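Local coordinates for dipeptidase AC. Metallo peptidase. MEROPS family M19 (Rhodobacter sphaeroides, PDB 3LY0), which probably hydrolyses dipeptides as a zinc-dependent metallodipeptidase with a TIM-barrel fold, and here holds a phosphinate mimic of L-Ala-D-Ala, at residues A236-P241 / L246-L251; V261-N264 / F269-E272; H102-E107 / V116-A121; P94-M99 / H152-L157. All coordinates share one frame; numbering follows the deposited sequence.

Interaction 1: residues A236-P241 / L246-L251; sequences AHAVTP and LTDRQL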
loop_
_atom_site.group_PDB
_atom_site.type_symbol
_atom_site.label_atom_id
_atom_site.label_comp_id
_atom_site.label_asym_id
_atom_site.label_seq_id
_atom_site.Cartn_x
_atom_site.Cartn_y
_atom_site.Cartn_z
ATOM N N ALA A 236 -4.525 -1.467 -12.839
ATOM C CA ALA A 236 -5.710 -1.551 -13.689
ATOM C C ALA A 236 -5.942 -2.954 -14.228
ATOM O O ALA A 236 -5.136 -3.460 -15.010
ATOM C CB ALA A 236 -5.604 -0.552 -14.833
ATOM N N HIS A 237 -7.054 -3.561 -13.824
ATOM C CA HIS A 237 -7.396 -4.911 -14.262
ATOM C C HIS A 237 -7.508 -5.008 -15.782
ATOM O O HIS A 237 -7.190 -6.042 -16.367
ATOM C CB HIS A 237 -8.704 -5.347 -13.612
ATOM C CG HIS A 237 -8.951 -6.816 -13.693
ATOM N ND1 HIS A 237 -9.606 -7.403 -14.754
ATOM C CD2 HIS A 237 -8.607 -7.823 -12.857
ATOM C CE1 HIS A 237 -9.667 -8.708 -14.559
ATOM N NE2 HIS A 237 -9.069 -8.987 -13.415
ATOM N N ALA A 238 -7.960 -3.923 -16.405
ATOM C CA ALA A 238 -8.145 -3.895 -17.857
ATOM C C ALA A 238 -6.817 -4.041 -18.585
ATOM O O ALA A 238 -6.790 -4.485 -19.738
ATOM C CB ALA A 238 -8.860 -2.615 -18.275
ATOM N N VAL A 239 -5.721 -3.680 -17.927
ATOM C CA VAL A 239 -4.385 -3.822 -18.496
ATOM C C VAL A 239 -3.740 -5.145 -18.084
ATOM O O VAL A 239 -3.189 -5.863 -18.925
ATOM C CB VAL A 239 -3.488 -2.638 -18.073
ATOM C CG1 VAL A 239 -2.075 -2.807 -18.577
ATOM C CG2 VAL A 239 -4.091 -1.320 -18.550
ATOM N N THR A 240 -3.803 -5.455 -16.790
ATOM C CA THR A 240 -3.251 -6.694 -16.251
ATOM C C THR A 240 -4.319 -7.361 -15.392
ATOM O O THR A 240 -4.613 -6.886 -14.297
ATOM C CB THR A 240 -2.038 -6.398 -15.342
ATOM O OG1 THR A 240 -0.989 -5.812 -16.117
ATOM C CG2 THR A 240 -1.524 -7.671 -14.662
ATOM N N PRO A 241 -4.924 -8.453 -15.890
ATOM C CA PRO A 241 -6.051 -9.096 -15.198
ATOM C C PRO A 241 -5.631 -9.983 -14.026
ATOM O O PRO A 241 -5.985 -11.164 -13.961
ATOM C CB PRO A 241 -6.701 -9.929 -16.305
ATOM C CG PRO A 241 -5.545 -10.279 -17.189
ATOM C CD PRO A 241 -4.718 -9.022 -17.234
ATOM N N LEU A 246 -7.851 -3.524 -10.245
ATOM C CA LEU A 246 -9.174 -2.923 -10.166
ATOM C C LEU A 246 -9.824 -2.881 -11.547
ATOM O O LEU A 246 -9.214 -2.428 -12.510
ATOM C CB LEU A 246 -9.060 -1.496 -9.611
ATOM C CG LEU A 246 -8.619 -1.377 -8.148
ATOM C CD1 LEU A 246 -8.137 0.030 -7.848
ATOM C CD2 LEU A 246 -9.740 -1.774 -7.210
ATOM N N THR A 247 -11.071 -3.326 -11.629
ATOM C CA THR A 247 -11.798 -3.264 -12.901
ATOM C C THR A 247 -12.245 -1.834 -13.182
ATOM O O THR A 247 -12.239 -0.974 -12.290
ATOM C CB THR A 247 -13.048 -4.148 -12.883
ATOM O OG1 THR A 247 -14.021 -3.579 -11.994
ATOM C CG2 THR A 247 -12.708 -5.559 -12.418
ATOM N N ASP A 248 -12.632 -1.573 -14.426
ATOM C CA ASP A 248 -13.095 -0.239 -14.781
ATOM C C ASP A 248 -14.324 0.158 -13.973
ATOM O O ASP A 248 -14.497 1.332 -13.632
ATOM C CB ASP A 248 -13.373 -0.135 -16.287
ATOM C CG ASP A 248 -12.100 -0.055 -17.114
ATOM O OD1 ASP A 248 -10.994 0.024 -16.537
ATOM O OD2 ASP A 248 -12.212 -0.072 -18.356
ATOM N N ARG A 249 -15.168 -0.821 -13.655
ATOM C CA ARG A 249 -16.339 -0.570 -12.831
ATOM C C ARG A 249 -15.912 -0.106 -11.445
ATOM O O ARG A 249 -16.464 0.844 -10.896
ATOM C CB ARG A 249 -17.214 -1.816 -12.722
ATOM C CG ARG A 249 -18.556 -1.539 -12.044
ATOM C CD ARG A 249 -19.307 -2.812 -11.719
ATOM N NE ARG A 249 -18.577 -3.622 -10.749
ATOM C CZ ARG A 249 -18.691 -3.490 -9.429
ATOM N NH1 ARG A 249 -19.521 -2.589 -8.920
ATOM N NH2 ARG A 249 -17.979 -4.258 -8.623
ATOM N N GLN A 250 -14.918 -0.787 -10.886
ATOM C CA GLN A 250 -14.386 -0.382 -9.589
ATOM C C GLN A 250 -13.744 1.010 -9.651
ATOM O O GLN A 250 -13.930 1.847 -8.762
ATOM C CB GLN A 250 -13.379 -1.414 -9.090
ATOM C CG GLN A 250 -14.000 -2.731 -8.663
ATOM C CD GLN A 250 -12.951 -3.736 -8.257
ATOM O OE1 GLN A 250 -12.093 -4.096 -9.051
ATOM N NE2 GLN A 250 -12.996 -4.179 -7.002
ATOM N N LEU A 251 -12.980 1.262 -10.708
ATOM C CA LEU A 251 -12.376 2.575 -10.884
ATOM C C LEU A 251 -13.443 3.676 -10.937
ATOM O O LEU A 251 -13.252 4.762 -10.383
ATOM C CB LEU A 251 -11.499 2.610 -12.144
ATOM C CG LEU A 251 -10.253 1.722 -12.138
ATOM C CD1 LEU A 251 -9.567 1.799 -13.494
ATOM C CD2 LEU A 251 -9.281 2.115 -11.037
HETATM O O HOH W 1 -9.146 -1.554 -15.179
#
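The carbonyl oxygen of L246 takes two donors: H237 N at 2.8 Å, and water 1. The bond from H237 belongs to a single backbone bridge between A236 and L246, which ties the loop after strand 230-231 to the residues leading into helix 248-256, whose first turn is closed by a capping box. In that box T247 is the N-cap: its OG1 accepts from Q250 N at 3.1 Å, while Q250 OE1 receives T247 N at 2.9 Å in the carbonyl plane, on a lone pair. Threonine suits the place because it offers both a capping hydroxyl and a methyl. With OG1 set between the backbone N and the carbonyl carbon (chi1 70°), CG2 is left beside H237, 4.2 Å from its CG, and the two side chains run alongside each other in the same direction. Farther out, the H237 imidazole leads away from the helix: P241 CA lies over the centre of one ring face, and NE2 bonds to G182 O. A238 brings only a methyl, 3.8 Å from D248 OD1; its backbone N reaches the helix start through water 1. That water accepts from A238 N at 2.9 Å and donates to D248 OD1 at 2.8 Å, the carboxylate oxygen that also bonds to H291 NE2.

Interaction 2: residues V261-N264 / F269-E272; sequences VGLN and FLRE. With LY0 ((2R)-3-[(R)-[(1R)-1-aminoethyl](hydroxy)phosphoryl]-2-methylpropanoic acid), chain C.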
loop_
_atom_site.group_PDB
_atom_site.type_symbol
_atom_site.label_atom_id
_atom_site.label_comp_id
_atom_site.label_asym_id
_atom_site.label_seq_id
_atom_site.Cartn_x
_atom_site.Cartn_y
_atom_site.Cartn_z
ATOM N N VAL A 261 -6.099 6.012 -6.052
ATOM C CA VAL A 261 -5.434 4.740 -6.315
ATOM C C VAL A 261 -3.936 4.966 -6.401
ATOM O O VAL A 261 -3.474 5.844 -7.135
ATOM C CB VAL A 261 -5.943 4.066 -7.612
ATOM C CG1 VAL A 261 -5.121 2.811 -7.912
ATOM C CG2 VAL A 261 -7.418 3.708 -7.476
ATOM N N GLY A 262 -3.182 4.185 -5.630
ATOM C CA GLY A 262 -1.735 4.213 -5.722
ATOM C C GLY A 262 -1.211 3.122 -6.641
ATOM O O GLY A 262 -1.572 1.951 -6.491
ATOM N N LEU A 263 -0.369 3.510 -7.598
ATOM C CA LEU A 263 0.241 2.563 -8.525
ATOM C C LEU A 263 1.209 1.615 -7.823
ATOM O O LEU A 263 2.193 2.053 -7.230
ATOM C CB LEU A 263 0.986 3.315 -9.628
ATOM C CG LEU A 263 1.558 2.418 -10.732
ATOM C CD1 LEU A 263 0.505 2.072 -11.769
ATOM C CD2 LEU A 263 2.772 3.090 -11.384
ATOM N N ASN A 264 0.928 0.315 -7.917
ATOM C CA ASN A 264 1.758 -0.721 -7.311
ATOM C C ASN A 264 2.916 -1.063 -8.256
ATOM O O ASN A 264 2.689 -1.305 -9.448
ATOM C CB ASN A 264 0.881 -1.946 -7.038
ATOM C CG ASN A 264 1.553 -2.957 -6.142
ATOM O OD1 ASN A 264 2.764 -3.136 -6.201
ATOM N ND2 ASN A 264 0.767 -3.620 -5.299
ATOM N N PHE A 269 1.686 -7.158 -11.155
ATOM C CA PHE A 269 0.462 -6.382 -11.305
ATOM C C PHE A 269 0.593 -5.322 -12.389
ATOM O O PHE A 269 -0.375 -4.629 -12.690
ATOM C CB PHE A 269 0.081 -5.714 -9.976
ATOM C CG PHE A 269 -0.041 -6.677 -8.820
ATOM C CD1 PHE A 269 -0.335 -8.021 -9.027
ATOM C CD2 PHE A 269 0.127 -6.223 -7.513
ATOM C CE1 PHE A 269 -0.455 -8.901 -7.952
ATOM C CE2 PHE A 269 0.010 -7.090 -6.437
ATOM C CZ PHE A 269 -0.272 -8.432 -6.656
ATOM N N LEU A 270 1.792 -5.203 -12.960
ATOM C CA LEU A 270 2.084 -4.226 -14.013
ATOM C C LEU A 270 2.177 -4.857 -15.402
ATOM O O LEU A 270 1.663 -4.313 -16.367
ATOM C CB LEU A 270 3.419 -3.527 -13.726
ATOM C CG LEU A 270 3.473 -2.482 -12.606
ATOM C CD1 LEU A 270 4.904 -2.061 -12.323
ATOM C CD2 LEU A 270 2.634 -1.264 -12.965
ATOM N N ARG A 271 2.863 -5.993 -15.490
ATOM C CA ARG A 271 3.093 -6.635 -16.786
ATOM C C ARG A 271 1.788 -7.174 -17.352
ATOM O O ARG A 271 0.969 -7.732 -16.633
ATOM C CB ARG A 271 4.082 -7.788 -16.619
ATOM C CG ARG A 271 5.465 -7.366 -16.174
ATOM C CD ARG A 271 6.289 -8.572 -15.766
ATOM N NE ARG A 271 6.456 -9.476 -16.900
ATOM C CZ ARG A 271 7.626 -9.777 -17.449
ATOM N NH1 ARG A 271 8.745 -9.265 -16.959
ATOM N NH2 ARG A 271 7.672 -10.602 -18.487
ATOM N N GLU A 272 1.588 -7.025 -18.653
ATOM C CA GLU A 272 0.368 -7.550 -19.241
ATOM C C GLU A 272 0.304 -9.075 -19.123
ATOM O O GLU A 272 -0.785 -9.646 -19.075
ATOM C CB GLU A 272 0.235 -7.113 -20.697
ATOM C CG GLU A 272 -0.108 -5.637 -20.861
ATOM C CD GLU A 272 -0.248 -5.233 -22.319
ATOM O OE1 GLU A 272 -0.328 -6.131 -23.181
ATOM O OE2 GLU A 272 -0.277 -4.018 -22.601
HETATM P P LY0 C . 2.143 -7.095 0.001
HETATM C C1 LY0 C . 3.236 -9.233 1.427
HETATM N N1 LY0 C . 2.817 -7.089 2.597
HETATM C C2 LY0 C . 3.203 -7.722 1.349
HETATM C C4 LY0 C . 2.851 -7.554 -1.631
HETATM C C5 LY0 C . 1.882 -8.164 -2.604
HETATM C C6 LY0 C . 0.590 -7.400 -2.703
HETATM C C7 LY0 C . 2.486 -8.548 -3.931
HETATM O O31 LY0 C . 2.088 -5.598 0.196
HETATM O O32 LY0 C . 0.700 -7.671 0.182
HETATM O O61 LY0 C . -0.472 -7.981 -3.314
HETATM O O62 LY0 C . 0.464 -6.266 -2.210
#
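The side-chain amide of N264 meets the phenyl ring of F269 at its edge instead of stacking on it, the two planes 87° apart, with ND2 3.5 Å from CD2. The amide's own bonds explain this posture: ND2 donates to H233 O and to D306 OD2, while OD1 accepts from A266 N, which fixes the rotation of the group. H233 and D306 are zinc-binding residues, so N264 stands in the second shell of the metal site. Asparagine, donor and acceptor in one group, is apt here, where strand 260-263 runs into helix 267-270 at the rim of the TIM-barrel pocket. The same ring edge faces the phosphinate inhibitor: CE2 is 3.3 Å from O61 of LY0, near the ring plane, and CZ lies 3.9 Å from the methyl C7. With CG anti to its carbonyl carbon (chi1 -55°), F269 directs the ring to the ligand. Were this phenylalanine cut back to an alanine, a gap would probably open beside C7 and the carboxylate, and the N264 amide would lose its apolar neighbour. L270, leaving the backbone roughly at right angles to F269, sets CG 3.5 Å from N264 O and CD2 4.1 Å from L263 CD1, the two leucines crossing about perpendicularly. Since aromatic hydrogens are slightly positive, the edge of F269 is likely to favour the ligand's carboxylate oxygen mildly, while R244 NE and W166 NE1 hydrogen-bond the inhibitor.

Interaction 3: residues H102-E107 / V116-A121; sequences HLLWME and VCRTAA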
loop_
_atom_site.group_PDB
_atom_site.type_symbol
_atom_site.label_atom_id
_atom_site.label_comp_id
_atom_site.label_asym_id
_atom_site.label_seq_id
_atom_site.Cartn_x
_atom_site.Cartn_y
_atom_site.Cartn_z
ATOM N N HIS A 102 8.486 -0.941 16.247
ATOM C CA HIS A 102 9.618 -0.609 15.370
ATOM C C HIS A 102 9.403 0.742 14.685
ATOM O O HIS A 102 10.354 1.502 14.500
ATOM C CB HIS A 102 9.832 -1.686 14.301
ATOM C CG HIS A 102 10.400 -2.960 14.834
ATOM N ND1 HIS A 102 11.565 -2.997 15.572
ATOM C CD2 HIS A 102 9.985 -4.243 14.714
ATOM C CE1 HIS A 102 11.834 -4.249 15.897
ATOM N NE2 HIS A 102 10.892 -5.026 15.389
ATOM N N LEU A 103 8.160 1.045 14.320
ATOM C CA LEU A 103 7.863 2.298 13.637
ATOM C C LEU A 103 8.147 3.475 14.571
ATOM O O LEU A 103 8.763 4.462 14.177
ATOM C CB LEU A 103 6.414 2.323 13.151
ATOM C CG LEU A 103 5.985 3.544 12.341
ATOM C CD1 LEU A 103 6.790 3.633 11.053
ATOM C CD2 LEU A 103 4.496 3.509 12.039
ATOM N N LEU A 104 7.698 3.375 15.821
ATOM C CA LEU A 104 7.974 4.438 16.784
ATOM C C LEU A 104 9.470 4.526 17.048
ATOM O O LEU A 104 10.032 5.632 17.157
ATOM C CB LEU A 104 7.213 4.247 18.100
ATOM C CG LEU A 104 5.708 4.491 18.083
ATOM C CD1 LEU A 104 5.177 4.558 19.508
ATOM C CD2 LEU A 104 5.361 5.757 17.321
ATOM N N TRP A 105 10.112 3.371 17.168
ATOM C CA TRP A 105 11.562 3.344 17.325
ATOM C C TRP A 105 12.280 4.072 16.181
ATOM O O TRP A 105 13.235 4.803 16.422
ATOM C CB TRP A 105 12.093 1.913 17.478
ATOM C CG TRP A 105 13.567 1.908 17.367
ATOM C CD1 TRP A 105 14.461 2.172 18.362
ATOM C CD2 TRP A 105 14.336 1.708 16.176
ATOM N NE1 TRP A 105 15.741 2.126 17.868
ATOM C CE2 TRP A 105 15.692 1.842 16.528
ATOM C CE3 TRP A 105 14.009 1.412 14.846
ATOM C CZ2 TRP A 105 16.726 1.693 15.602
ATOM C CZ3 TRP A 105 15.039 1.261 13.922
ATOM C CH2 TRP A 105 16.380 1.405 14.306
ATOM N N MET A 106 11.826 3.873 14.941
ATOM C CA MET A 106 12.450 4.532 13.789
ATOM C C MET A 106 12.498 6.048 13.980
ATOM O O MET A 106 13.485 6.712 13.643
ATOM C CB MET A 106 11.695 4.205 12.488
ATOM C CG MET A 106 11.904 2.801 11.944
ATOM S SD MET A 106 10.692 2.317 10.635
ATOM C CE MET A 106 10.966 3.606 9.379
ATOM N N GLU A 107 11.416 6.594 14.507
ATOM C CA GLU A 107 11.327 8.022 14.767
ATOM C C GLU A 107 12.266 8.449 15.901
ATOM O O GLU A 107 12.926 9.485 15.807
ATOM C CB GLU A 107 9.874 8.370 15.082
ATOM C CG GLU A 107 9.581 9.825 15.355
ATOM C CD GLU A 107 8.094 10.039 15.562
ATOM O OE1 GLU A 107 7.476 9.204 16.263
ATOM O OE2 GLU A 107 7.541 11.014 15.027
ATOM N N VAL A 116 6.454 10.147 12.507
ATOM C CA VAL A 116 5.158 9.494 12.378
ATOM C C VAL A 116 4.085 10.574 12.468
ATOM O O VAL A 116 3.970 11.261 13.484
ATOM C CB VAL A 116 4.955 8.413 13.453
ATOM C CG1 VAL A 116 3.554 7.826 13.357
ATOM C CG2 VAL A 116 6.001 7.325 13.298
ATOM N N CYS A 117 3.337 10.756 11.388
ATOM C CA CYS A 117 2.347 11.821 11.316
ATOM C C CYS A 117 0.940 11.323 11.585
ATOM O O CYS A 117 0.563 10.224 11.159
ATOM C CB CYS A 117 2.386 12.497 9.946
ATOM S SG CYS A 117 3.927 13.377 9.573
ATOM N N ARG A 118 0.159 12.153 12.263
ATOM C CA ARG A 118 -1.191 11.796 12.663
ATOM C C ARG A 118 -2.239 12.711 12.035
ATOM O O ARG A 118 -3.439 12.439 12.130
ATOM C CB ARG A 118 -1.294 11.815 14.196
ATOM C CG ARG A 118 -0.435 10.737 14.849
ATOM C CD ARG A 118 -0.293 10.910 16.365
ATOM N NE ARG A 118 0.302 9.712 16.961
ATOM C CZ ARG A 118 1.609 9.444 16.991
ATOM N NH1 ARG A 118 2.481 10.301 16.472
ATOM N NH2 ARG A 118 2.044 8.313 17.540
ATOM N N THR A 119 -1.786 13.784 11.391
ATOM C CA THR A 119 -2.680 14.738 10.726
ATOM C C THR A 119 -2.120 15.146 9.362
ATOM O O THR A 119 -0.918 15.025 9.120
ATOM C CB THR A 119 -2.838 16.033 11.551
ATOM O OG1 THR A 119 -1.632 16.801 11.457
ATOM C CG2 THR A 119 -3.136 15.726 13.018
ATOM N N ALA A 120 -2.980 15.658 8.482
ATOM C CA ALA A 120 -2.533 16.089 7.159
ATOM C C ALA A 120 -1.607 17.303 7.280
ATOM O O ALA A 120 -0.658 17.454 6.512
ATOM C CB ALA A 120 -3.719 16.408 6.265
ATOM N N ALA A 121 -1.879 18.156 8.264
ATOM C CA ALA A 121 -1.034 19.317 8.496
ATOM C C ALA A 121 0.389 18.890 8.835
ATOM O O ALA A 121 1.359 19.497 8.374
ATOM C CB ALA A 121 -1.612 20.197 9.602
HETATM O O HOH W 2 5.287 12.206 15.685
HETATM O O HOH W 3 5.110 8.988 17.403
#
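E107 reaches across to V116 with its chain extended, CG anti to the backbone N (chi1 -179°), and the two side chains stand at about a right angle. V116 N donates to E107 OE2 at 2.9 Å, striking the oxygen from well above the carboxylate plane, 71° out of it, while OE1 hangs 3.8 Å from the valine methyl CG2. That methyl is shared: L103 slants across it, CG to CG2 3.9 Å, and L104 CD2 approaches it more loosely. A branched valine is apt here, since one methyl can touch two leucines and lie beside the glutamate's carboxylate. The contact joins helix 89-109 to the end of strand 114-116, which lies parallel to strand 132-139, a helix-then-strand step of the alpha/beta barrel; L103 also packs on F114 and M136. Shortening the glutamate to an alanine is likely to leave V116 N without this acceptor and to break the water link to R118. R118 comes at L104 about perpendicularly, and CD2 lies at the edge of the guanidinium, 4.2 Å from NH2. Charge meets charge indirectly, E107 OE1 and R118 NH1 being 5.1 Å apart: water 3 donates to E107 OE1 at 2.6 Å and accepts from R118 NH1 at 3.1 Å. The second terminal nitrogen, NH2, bonds to L157 O.

Interaction 4: residues P94-M99 / H152-L157; sequences PVALAM and HLFHSL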
loop_
_atom_site.group_PDB
_atom_site.type_symbol
_atom_site.label_atom_id
_atom_site.label_comp_id
_atom_site.label_asym_id
_atom_site.label_seq_id
_atom_site.Cartn_x
_atom_site.Cartn_y
_atom_site.Cartn_z
ATOM N N PRO A 94 0.590 -9.613 19.095
ATOM C CA PRO A 94 2.010 -9.423 19.418
ATOM C C PRO A 94 2.834 -9.015 18.189
ATOM O O PRO A 94 3.787 -8.236 18.298
ATOM C CB PRO A 94 2.437 -10.804 19.941
ATOM C CG PRO A 94 1.167 -11.414 20.453
ATOM C CD PRO A 94 0.087 -10.931 19.525
ATOM N N VAL A 95 2.462 -9.519 17.015
ATOM C CA VAL A 95 3.237 -9.216 15.812
ATOM C C VAL A 95 2.973 -7.767 15.407
ATOM O O VAL A 95 3.905 -7.028 15.079
ATOM C CB VAL A 95 2.921 -10.190 14.641
ATOM C CG1 VAL A 95 3.707 -9.793 13.404
ATOM C CG2 VAL A 95 3.258 -11.622 15.031
ATOM N N ALA A 96 1.708 -7.358 15.456
ATOM C CA ALA A 96 1.335 -5.993 15.106
ATOM C C ALA A 96 1.962 -5.014 16.100
ATOM O O ALA A 96 2.425 -3.935 15.715
ATOM C CB ALA A 96 -0.178 -5.833 15.085
ATOM N N LEU A 97 1.957 -5.368 17.387
ATOM C CA LEU A 97 2.634 -4.530 18.381
ATOM C C LEU A 97 4.131 -4.430 18.103
ATOM O O LEU A 97 4.709 -3.359 18.248
ATOM C CB LEU A 97 2.387 -5.028 19.808
ATOM C CG LEU A 97 0.991 -4.793 20.381
ATOM C CD1 LEU A 97 0.908 -5.385 21.777
ATOM C CD2 LEU A 97 0.659 -3.303 20.426
ATOM N N ALA A 98 4.765 -5.537 17.725
ATOM C CA ALA A 98 6.186 -5.500 17.405
ATOM C C ALA A 98 6.451 -4.505 16.282
ATOM O O ALA A 98 7.362 -3.685 16.362
ATOM C CB ALA A 98 6.694 -6.891 17.030
ATOM N N MET A 99 5.651 -4.572 15.224
ATOM C CA MET A 99 5.895 -3.727 14.067
ATOM C C MET A 99 5.577 -2.256 14.374
ATOM O O MET A 99 6.321 -1.353 13.990
ATOM C CB MET A 99 5.107 -4.251 12.859
ATOM C CG MET A 99 5.501 -5.702 12.493
ATOM S SD MET A 99 4.581 -6.476 11.117
ATOM C CE MET A 99 5.445 -5.793 9.707
ATOM N N HIS A 152 -9.749 1.217 18.727
ATOM C CA HIS A 152 -9.599 2.446 19.486
ATOM C C HIS A 152 -8.213 2.550 20.096
ATOM O O HIS A 152 -7.619 3.625 20.110
ATOM C CB HIS A 152 -10.695 2.547 20.546
ATOM C CG HIS A 152 -12.067 2.554 19.961
ATOM N ND1 HIS A 152 -12.699 3.714 19.570
ATOM C CD2 HIS A 152 -12.912 1.540 19.657
ATOM C CE1 HIS A 152 -13.882 3.413 19.063
ATOM N NE2 HIS A 152 -14.039 2.104 19.111
ATOM N N LEU A 153 -7.687 1.432 20.584
ATOM C CA LEU A 153 -6.329 1.416 21.114
ATOM C C LEU A 153 -5.308 1.806 20.051
ATOM O O LEU A 153 -4.494 2.704 20.267
ATOM C CB LEU A 153 -5.978 0.041 21.670
ATOM C CG LEU A 153 -6.722 -0.378 22.935
ATOM C CD1 LEU A 153 -6.325 -1.795 23.291
ATOM C CD2 LEU A 153 -6.383 0.559 24.074
ATOM N N PHE A 154 -5.360 1.147 18.897
ATOM C CA PHE A 154 -4.395 1.445 17.846
ATOM C C PHE A 154 -4.542 2.880 17.355
ATOM O O PHE A 154 -3.551 3.545 17.090
ATOM C CB PHE A 154 -4.493 0.430 16.693
ATOM C CG PHE A 154 -3.697 -0.830 16.927
ATOM C CD1 PHE A 154 -2.327 -0.851 16.690
ATOM C CD2 PHE A 154 -4.315 -1.995 17.367
ATOM C CE1 PHE A 154 -1.583 -2.005 16.899
ATOM C CE2 PHE A 154 -3.581 -3.160 17.582
ATOM C CZ PHE A 154 -2.208 -3.159 17.348
ATOM N N HIS A 155 -5.773 3.360 17.236
ATOM C CA HIS A 155 -5.994 4.740 16.837
ATOM C C HIS A 155 -5.330 5.704 17.822
ATOM O O HIS A 155 -4.704 6.693 17.417
ATOM C CB HIS A 155 -7.486 5.031 16.745
ATOM C CG HIS A 155 -7.787 6.437 16.347
ATOM N ND1 HIS A 155 -8.131 7.409 17.263
ATOM C CD2 HIS A 155 -7.761 7.046 15.137
ATOM C CE1 HIS A 155 -8.324 8.554 16.630
ATOM N NE2 HIS A 155 -8.108 8.361 15.341
ATOM N N SER A 156 -5.459 5.403 19.108
ATOM C CA SER A 156 -4.906 6.251 20.150
ATOM C C SER A 156 -3.399 6.367 20.042
ATOM O O SER A 156 -2.831 7.415 20.361
ATOM C CB SER A 156 -5.287 5.704 21.516
ATOM O OG SER A 156 -6.662 5.921 21.768
ATOM N N LEU A 157 -2.744 5.301 19.600
ATOM C CA LEU A 157 -1.293 5.339 19.483
ATOM C C LEU A 157 -0.770 5.723 18.093
ATOM O O LEU A 157 0.443 5.743 17.869
ATOM C CB LEU A 157 -0.656 4.051 20.019
ATOM C CG LEU A 157 -1.074 2.722 19.401
ATOM C CD1 LEU A 157 -0.449 2.566 18.030
ATOM C CD2 LEU A 157 -0.620 1.592 20.297
#
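L97 and F154 bring their CA atoms to 9.2 Å, the closest backbone approach of two helical turns that are joined by side chains alone. Helix 89-109 is kinked at P94, whose nitrogen, lacking a hydrogen, makes no bond to the turn before; beyond it the regular pattern resumes, with A98 N bonding to P94 O at 2.9 Å. In 152-157, H152 O holds two donors of one residue: S156 N and S156 OG reach it from opposite faces of its plane, each at 3.0 Å, the hydroxyl tilted 32° from that plane. Serine suits this position because its short side chain can fold back onto the preceding turn. Between the helices the bridge is F154. Its first torsion, chi1 -85°, sets CG opposite the carbonyl carbon and carries the ring across to helix 89-109, where its far atom CZ does the touching: it comes within 4.0 Å of A96 CB and 4.2 Å of L97 CD2, both met obliquely. A96, whose CB points at the other helix, is small enough for the ring to come up close to the backbone, and the longer L97 brings a methyl in beside it from the exposed side. Around this pair the ring of F154 also rests on I144 and on M138 of strand 132-139, A96 on A143, and M99 packs on L17 and L21 of helix 16-22. Helix 149-157 itself forms the crossover between parallel strands 132-139 and 159-163, and H152 on its far side packs against helix 192-204.

Along the chain, interaction 3 is nested inside the loop closed by interaction 4; interaction 1 follows, then interaction 2. The contacts fall into two clusters on opposite sides of the chain's centre. Interactions 3 and 4 share helix 89-109, their centres about 13 Å apart, and R118 of one bonds to L157 O of the other. Interactions 1 and 2, with centres about 10 Å apart, meet where T240 OG1 probably bonds to R271 O; helix 248-256 leads directly into strand 260-263. Centres in different clusters lie about 27 to 33 Å apart. Interaction 2 borders the inhibitor pocket, while the other three join parts of the surrounding barrel.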